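Long-range contact in glutamine aminotransferase class-II domain protein (PDB 3MDN), which probably acts as a class-II (Ntn-type) glutamine amidotransferase of the YafJ kind, releasing ammonia from glutamine, though its acceptor substrate is not established: residues 179-191 with 200-212. Numbering follows the deposited sequence.
Sequences HGTTPHMRLSAAF and ARYSSDHIAPSVY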
ATOM      1  N   HIS D 179      -0.563  22.302 -29.394  1.00 24.96           N
ATOM      2  CA  HIS D 179      -1.358  22.623 -28.203  1.00 25.48           C
ATOM      3  C   HIS D 179      -0.554  22.761 -26.912  1.00 26.04           C
ATOM      4  O   HIS D 179      -1.095  23.163 -25.883  1.00 26.62           O
ATOM      5  CB  HIS D 179      -2.459  21.562 -27.981  1.00 25.47           C
ATOM      6  CG  HIS D 179      -3.198  21.162 -29.225  1.00 24.98           C
ATOM      7  ND1 HIS D 179      -4.066  22.010 -29.879  1.00 23.60           N
ATOM      8  CD2 HIS D 179      -3.212  19.996 -29.922  1.00 24.06           C
ATOM      9  CE1 HIS D 179      -4.591  21.382 -30.918  1.00 24.75           C
ATOM     10  NE2 HIS D 179      -4.089  20.160 -30.968  1.00 24.89           N
ATOM     11  N   GLY D 180       0.726  22.411 -26.958  1.00 26.74           N
ATOM     12  CA  GLY D 180       1.513  22.199 -25.749  1.00 27.11           C
ATOM     13  C   GLY D 180       2.582  23.261 -25.557  1.00 27.71           C
ATOM     14  O   GLY D 180       2.367  24.427 -25.854  1.00 27.39           O
ATOM     15  N   THR D 181       3.731  22.859 -25.033  1.00 27.79           N
ATOM     16  CA  THR D 181       4.818  23.799 -24.822  1.00 28.31           C
ATOM     17  C   THR D 181       6.125  23.084 -25.053  1.00 27.56           C
ATOM     18  O   THR D 181       6.141  21.895 -25.374  1.00 27.51           O
ATOM     19  CB  THR D 181       4.855  24.367 -23.375  1.00 28.45           C
ATOM     20  OG1 THR D 181       5.080  23.293 -22.457  1.00 30.61           O
ATOM     21  CG2 THR D 181       3.582  25.034 -23.012  1.00 29.01           C
ATOM     22  N   THR D 182       7.198  23.840 -24.876  1.00 27.10           N
ATOM     23  CA  THR D 182       8.577  23.372 -24.898  1.00 27.75           C
ATOM     24  C   THR D 182       8.882  22.676 -23.593  1.00 27.35           C
ATOM     25  O   THR D 182       8.343  23.072 -22.555  1.00 27.81           O
ATOM     26  CB  THR D 182       9.511  24.593 -24.969  1.00 27.06           C
ATOM     27  OG1 THR D 182       9.457  25.117 -26.286  1.00 26.46           O
ATOM     28  CG2 THR D 182      10.943  24.211 -24.664  1.00 30.31           C
ATOM     29  N   PRO D 183       9.719  21.630 -23.629  1.00 26.99           N
ATOM     30  CA  PRO D 183      10.183  20.901 -24.818  1.00 26.56           C
ATOM     31  C   PRO D 183       9.121  19.962 -25.340  1.00 25.04           C
ATOM     32  O   PRO D 183       8.482  19.284 -24.564  1.00 24.85           O
ATOM     33  CB  PRO D 183      11.377  20.076 -24.299  1.00 26.22           C
ATOM     34  CG  PRO D 183      11.242  20.069 -22.834  1.00 27.57           C
ATOM     35  CD  PRO D 183      10.568  21.352 -22.459  1.00 27.09           C
ATOM     36  N   HIS D 184       8.975  19.895 -26.651  1.00 24.25           N
ATOM     37  CA  HIS D 184       7.887  19.166 -27.242  1.00 24.11           C
ATOM     38  C   HIS D 184       8.034  17.660 -27.059  1.00 24.50           C
ATOM     39  O   HIS D 184       7.053  16.984 -26.807  1.00 24.16           O
ATOM     40  CB  HIS D 184       7.671  19.578 -28.702  1.00 23.77           C
ATOM     41  CG  HIS D 184       7.350  21.033 -28.852  1.00 24.34           C
ATOM     42  ND1 HIS D 184       6.204  21.598 -28.327  1.00 22.75           N
ATOM     43  CD2 HIS D 184       8.033  22.044 -29.441  1.00 22.48           C
ATOM     44  CE1 HIS D 184       6.203  22.897 -28.578  1.00 22.83           C
ATOM     45  NE2 HIS D 184       7.295  23.189 -29.260  1.00 22.47           N
HETATM   46  N   MSE D 185       9.251  17.143 -27.150  1.00 24.16           N
HETATM   47  CA  MSE D 185       9.445  15.716 -26.996  1.00 23.90           C
HETATM   48  C   MSE D 185      10.813  15.448 -26.408  1.00 24.46           C
HETATM   49  O   MSE D 185      11.818  15.794 -27.023  1.00 24.06           O
HETATM   50  CB  MSE D 185       9.324  14.994 -28.340  1.00 24.05           C
HETATM   51  CG  MSE D 185       9.697  13.489 -28.242  1.00 24.34           C
HETATM   52 SE   MSE D 185       8.355  12.472 -27.181  1.00 33.04          SE
HETATM   53  CE  MSE D 185       6.792  12.869 -28.270  1.00 22.76           C
ATOM     54  N   ARG D 186      10.860  14.882 -25.204  1.00 24.07           N
ATOM     55  CA  ARG D 186      12.121  14.389 -24.638  1.00 25.83           C
ATOM     56  C   ARG D 186      11.918  12.909 -24.359  1.00 26.56           C
ATOM     57  O   ARG D 186      10.976  12.540 -23.657  1.00 26.91           O
ATOM     58  CB  ARG D 186      12.456  15.103 -23.336  1.00 25.23           C
ATOM     59  CG  ARG D 186      12.655  16.604 -23.467  1.00 26.14           C
ATOM     60  CD  ARG D 186      14.102  16.950 -23.256  1.00 23.91           C
ATOM     61  NE  ARG D 186      14.434  18.358 -23.477  1.00 24.85           N
ATOM     62  CZ  ARG D 186      14.653  19.254 -22.510  1.00 26.08           C
ATOM     63  NH1 ARG D 186      14.550  18.893 -21.227  1.00 25.15           N
ATOM     64  NH2 ARG D 186      14.983  20.511 -22.826  1.00 21.62           N
ATOM     65  N   LEU D 187      12.795  12.061 -24.891  1.00 26.84           N
ATOM     66  CA  LEU D 187      12.508  10.641 -24.866  1.00 26.63           C
ATOM     67  C   LEU D 187      13.744   9.744 -24.741  1.00 26.86           C
ATOM     68  O   LEU D 187      14.634   9.787 -25.562  1.00 25.70           O
ATOM     69  CB  LEU D 187      11.770  10.241 -26.156  1.00 26.44           C
ATOM     70  CG  LEU D 187      11.538   8.715 -26.233  1.00 26.01           C
ATOM     71  CD1 LEU D 187      10.098   8.424 -26.505  1.00 22.64           C
ATOM     72  CD2 LEU D 187      12.393   8.068 -27.314  1.00 25.89           C
ATOM     73  N   SER D 188      13.755   8.900 -23.720  1.00 27.18           N
ATOM     74  CA  SER D 188      14.602   7.743 -23.726  1.00 27.95           C
ATOM     75  C   SER D 188      13.615   6.665 -23.346  1.00 28.52           C
ATOM     76  O   SER D 188      12.762   6.858 -22.451  1.00 29.78           O
ATOM     77  CB  SER D 188      15.728   7.865 -22.696  1.00 28.16           C
ATOM     78  OG  SER D 188      15.216   7.429 -21.457  1.00 32.11           O
ATOM     79  N   ALA D 189      13.643   5.555 -24.065  1.00 27.81           N
ATOM     80  CA  ALA D 189      12.687   4.476 -23.799  1.00 26.68           C
ATOM     81  C   ALA D 189      13.397   3.145 -23.974  1.00 26.53           C
ATOM     82  O   ALA D 189      14.340   3.044 -24.786  1.00 25.67           O
ATOM     83  CB  ALA D 189      11.536   4.557 -24.782  1.00 26.89           C
ATOM     84  N   ALA D 190      12.949   2.139 -23.221  1.00 25.32           N
ATOM     85  CA  ALA D 190      13.355   0.736 -23.436  1.00 25.02           C
ATOM     86  C   ALA D 190      12.116  -0.088 -23.599  1.00 25.14           C
ATOM     87  O   ALA D 190      11.076   0.214 -22.994  1.00 26.01           O
ATOM     88  CB  ALA D 190      14.185   0.204 -22.262  1.00 25.95           C
ATOM     89  N   PHE D 191      12.185  -1.112 -24.434  1.00 23.82           N
ATOM     90  CA  PHE D 191      10.998  -1.883 -24.766  1.00 24.27           C
ATOM     91  C   PHE D 191      11.397  -3.239 -25.371  1.00 23.95           C
ATOM     92  O   PHE D 191      12.490  -3.372 -25.870  1.00 22.69           O
ATOM     93  CB  PHE D 191       9.996  -1.094 -25.640  1.00 23.98           C
ATOM     94  CG  PHE D 191      10.575  -0.518 -26.911  1.00 26.03           C
ATOM     95  CD1 PHE D 191      11.326   0.654 -26.894  1.00 25.87           C
ATOM     96  CD2 PHE D 191      10.345  -1.132 -28.136  1.00 26.03           C
ATOM     97  CE1 PHE D 191      11.865   1.171 -28.075  1.00 28.12           C
ATOM     98  CE2 PHE D 191      10.876  -0.614 -29.316  1.00 26.97           C
ATOM     99  CZ  PHE D 191      11.607   0.539 -29.297  1.00 24.86           C
ATOM    100  N   ALA D 200      15.597   3.503 -27.423  1.00 24.69           N
ATOM    101  CA  ALA D 200      15.711   4.633 -28.341  1.00 25.34           C
ATOM    102  C   ALA D 200      15.916   5.885 -27.513  1.00 24.91           C
ATOM    103  O   ALA D 200      15.549   5.933 -26.352  1.00 25.00           O
ATOM    104  CB  ALA D 200      14.454   4.753 -29.217  1.00 24.81           C
ATOM    105  N   ARG D 201      16.546   6.877 -28.114  1.00 25.02           N
ATOM    106  CA  ARG D 201      16.794   8.165 -27.475  1.00 24.38           C
ATOM    107  C   ARG D 201      16.576   9.232 -28.516  1.00 23.95           C
ATOM    108  O   ARG D 201      17.131   9.152 -29.624  1.00 22.69           O
ATOM    109  CB  ARG D 201      18.217   8.241 -26.900  1.00 24.07           C
ATOM    110  CG  ARG D 201      18.556   9.544 -26.183  1.00 24.07           C
ATOM    111  CD  ARG D 201      20.024   9.538 -25.730  1.00 23.06           C
ATOM    112  NE  ARG D 201      20.391  10.703 -24.930  1.00 23.65           N
ATOM    113  CZ  ARG D 201      21.645  11.054 -24.657  1.00 25.23           C
ATOM    114  NH1 ARG D 201      22.655  10.336 -25.149  1.00 25.17           N
ATOM    115  NH2 ARG D 201      21.889  12.129 -23.912  1.00 22.76           N
ATOM    116  N   TYR D 202      15.737  10.212 -28.166  1.00 24.04           N
ATOM    117  CA  TYR D 202      15.399  11.293 -29.084  1.00 23.95           C
ATOM    118  C   TYR D 202      14.909  12.535 -28.331  1.00 23.39           C
ATOM    119  O   TYR D 202      14.321  12.430 -27.271  1.00 23.28           O
ATOM    120  CB  TYR D 202      14.315  10.808 -30.072  1.00 25.42           C
ATOM    121  CG  TYR D 202      13.687  11.956 -30.833  1.00 26.63           C
ATOM    122  CD1 TYR D 202      14.365  12.564 -31.897  1.00 28.37           C
ATOM    123  CD2 TYR D 202      12.482  12.497 -30.423  1.00 25.42           C
ATOM    124  CE1 TYR D 202      13.823  13.657 -32.566  1.00 28.37           C
ATOM    125  CE2 TYR D 202      11.922  13.575 -31.081  1.00 26.32           C
ATOM    126  CZ  TYR D 202      12.603  14.150 -32.161  1.00 29.14           C
ATOM    127  OH  TYR D 202      12.035  15.230 -32.822  1.00 29.78           O
ATOM    128  N   SER D 203      15.145  13.720 -28.880  1.00 23.23           N
ATOM    129  CA  SER D 203      14.600  14.959 -28.303  1.00 22.93           C
ATOM    130  C   SER D 203      14.277  15.971 -29.404  1.00 23.71           C
ATOM    131  O   SER D 203      14.980  16.042 -30.419  1.00 23.23           O
ATOM    132  CB  SER D 203      15.612  15.591 -27.327  1.00 21.83           C
ATOM    133  OG  SER D 203      15.099  16.824 -26.799  1.00 20.44           O
ATOM    134  N   SER D 204      13.269  16.795 -29.186  1.00 23.75           N
ATOM    135  CA  SER D 204      13.025  17.895 -30.112  1.00 25.19           C
ATOM    136  C   SER D 204      13.997  19.062 -29.898  1.00 25.88           C
ATOM    137  O   SER D 204      13.975  20.017 -30.680  1.00 26.50           O
ATOM    138  CB  SER D 204      11.600  18.402 -29.957  1.00 24.97           C
ATOM    139  OG  SER D 204      11.367  18.719 -28.599  1.00 24.96           O
ATOM    140  N   ASP D 205      14.811  19.014 -28.839  1.00 26.48           N
ATOM    141  CA  ASP D 205      15.828  20.066 -28.605  1.00 27.18           C
ATOM    142  C   ASP D 205      17.202  19.436 -28.355  1.00 27.92           C
ATOM    143  O   ASP D 205      17.413  18.286 -28.734  1.00 28.09           O
ATOM    144  CB  ASP D 205      15.405  21.114 -27.530  1.00 27.07           C
ATOM    145  CG  ASP D 205      15.186  20.515 -26.101  1.00 27.75           C
ATOM    146  OD1 ASP D 205      14.653  21.253 -25.233  1.00 26.79           O
ATOM    147  OD2 ASP D 205      15.553  19.350 -25.813  1.00 26.98           O
ATOM    148  N   HIS D 206      18.122  20.171 -27.731  1.00 28.63           N
ATOM    149  CA  HIS D 206      19.486  19.681 -27.459  1.00 29.98           C
ATOM    150  C   HIS D 206      19.644  18.794 -26.224  1.00 30.42           C
ATOM    151  O   HIS D 206      20.706  18.221 -26.029  1.00 31.18           O
ATOM    152  CB  HIS D 206      20.461  20.858 -27.330  1.00 30.68           C
ATOM    153  CG  HIS D 206      20.037  21.873 -26.313  1.00 32.95           C
ATOM    154  ND1 HIS D 206      18.794  22.475 -26.337  1.00 33.99           N
ATOM    155  CD2 HIS D 206      20.684  22.384 -25.237  1.00 34.99           C
ATOM    156  CE1 HIS D 206      18.698  23.319 -25.326  1.00 35.54           C
ATOM    157  NE2 HIS D 206      19.830  23.283 -24.642  1.00 36.45           N
ATOM    158  N   ILE D 207      18.611  18.685 -25.387  1.00 30.07           N
ATOM    159  CA  ILE D 207      18.682  17.843 -24.175  1.00 29.53           C
ATOM    160  C   ILE D 207      17.847  16.564 -24.364  1.00 28.73           C
ATOM    161  O   ILE D 207      16.678  16.646 -24.748  1.00 28.29           O
ATOM    162  CB  ILE D 207      18.139  18.602 -22.922  1.00 29.64           C
ATOM    163  CG1 ILE D 207      19.048  19.786 -22.546  1.00 30.39           C
ATOM    164  CG2 ILE D 207      17.960  17.649 -21.734  1.00 30.07           C
ATOM    165  CD1 ILE D 207      18.454  20.711 -21.469  1.00 29.33           C
ATOM    166  N   ALA D 208      18.443  15.410 -24.089  1.00 27.58           N
ATOM    167  CA  ALA D 208      17.772  14.114 -24.208  1.00 27.74           C
ATOM    168  C   ALA D 208      18.157  13.262 -23.014  1.00 27.33           C
ATOM    169  O   ALA D 208      19.328  13.161 -22.728  1.00 27.80           O
ATOM    170  CB  ALA D 208      18.218  13.438 -25.477  1.00 28.20           C
ATOM    171  N   PRO D 209      17.186  12.666 -22.301  1.00 26.89           N
ATOM    172  CA  PRO D 209      17.549  11.813 -21.170  1.00 26.88           C
ATOM    173  C   PRO D 209      18.535  10.731 -21.655  1.00 27.26           C
ATOM    174  O   PRO D 209      18.459  10.282 -22.810  1.00 28.51           O
ATOM    175  CB  PRO D 209      16.198  11.216 -20.716  1.00 26.48           C
ATOM    176  CG  PRO D 209      15.123  12.074 -21.419  1.00 26.13           C
ATOM    177  CD  PRO D 209      15.758  12.549 -22.669  1.00 27.38           C
ATOM    178  N   SER D 210      19.488  10.360 -20.813  1.00 26.80           N
ATOM    179  CA  SER D 210      20.666   9.690 -21.301  1.00 25.78           C
ATOM    180  C   SER D 210      20.431   8.180 -21.422  1.00 25.24           C
ATOM    181  O   SER D 210      19.496   7.628 -20.813  1.00 24.07           O
ATOM    182  CB  SER D 210      21.882  10.041 -20.431  1.00 26.64           C
ATOM    183  OG  SER D 210      21.685   9.675 -19.084  1.00 27.06           O
ATOM    184  N   VAL D 211      21.214   7.523 -22.266  1.00 23.10           N
ATOM    185  CA  VAL D 211      21.119   6.073 -22.398  1.00 22.38           C
ATOM    186  C   VAL D 211      22.525   5.530 -22.577  1.00 22.93           C
ATOM    187  O   VAL D 211      23.287   6.073 -23.367  1.00 21.27           O
ATOM    188  CB  VAL D 211      20.278   5.648 -23.601  1.00 22.69           C
ATOM    189  CG1 VAL D 211      20.351   4.125 -23.788  1.00 22.78           C
ATOM    190  CG2 VAL D 211      18.807   6.105 -23.447  1.00 22.52           C
ATOM    191  N   TYR D 212      22.875   4.480 -21.827  1.00 22.65           N
ATOM    192  CA  TYR D 212      24.208   3.867 -21.933  1.00 22.44           C
ATOM    193  C   TYR D 212      23.997   2.366 -21.999  1.00 22.38           C
ATOM    194  O   TYR D 212      23.010   1.879 -21.481  1.00 22.02           O
ATOM    195  CB  TYR D 212      25.056   4.176 -20.701  1.00 22.30           C
ATOM    196  CG  TYR D 212      25.337   5.650 -20.483  1.00 23.59           C
ATOM    197  CD1 TYR D 212      24.479   6.421 -19.721  1.00 24.58           C
ATOM    198  CD2 TYR D 212      26.455   6.273 -21.052  1.00 23.83           C
ATOM    199  CE1 TYR D 212      24.724   7.771 -19.488  1.00 25.59           C
ATOM    200  CE2 TYR D 212      26.689   7.638 -20.841  1.00 26.01           C
ATOM    201  CZ  TYR D 212      25.799   8.373 -20.046  1.00 27.47           C
ATOM    202  OH  TYR D 212      25.955   9.724 -19.797  1.00 30.22           O
TER
HETATM  203  O   HOH W   1      11.347  21.530 -28.170  1.00 11.81           O
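Strands 185-191 and 200-203 pair antiparallel as a beta hairpin, their axes 4.7 Å apart, with Leu187–Tyr202 and Ala189–Ala200 as hydrogen-bonded pairs and Arg186–Ser203 and Ser188–Arg201 as non-hydrogen-bonded ones. The hairpin belongs to one of the two sheets of the alpha-beta-beta-alpha Ntn-hydrolase fold. Leu187, Ala189 and Ala200, apolar as burial demands, share one face with Tyr202; Leu187 packs on Ile169 of helix 161-179. Tyr202 suits its place by joining an apolar ring edge, met at CE2 by CG of selenomethionine Met185 (3.6 Å), to a hydroxyl that hydrogen-bonds to Glu173. On the other face the small side chain of Ser188 packs against segment 209-211, its CB 3.6 Å from CG2 of Val211 and its OG hydrogen-bonded to Trp6 NE1.

On that face too, Arg186 reaches past the end of strand 200-203 to Asp205 in a two-bond salt bridge, NE to OD2 (2.8 Å) and NH2 to OD1 (2.5 Å), guanidinium and carboxylate planes 38° apart. Pro183 CG and Ile207 CB cover opposite guanidinium faces; aliphatic carbons suit them, because the N-H groups point outward in the plane. An alanine here is likely to leave Asp205 without its countercharge and a gap between Pro183 and Ile207. Asp205 OD2 also accepts from Ile207 N (3.2 Å), closing an Asx turn. With OG between its backbone N and carbonyl carbon (chi1 54°), Ser204 turns that oxygen back to accept from Met185 N at 3.0 Å.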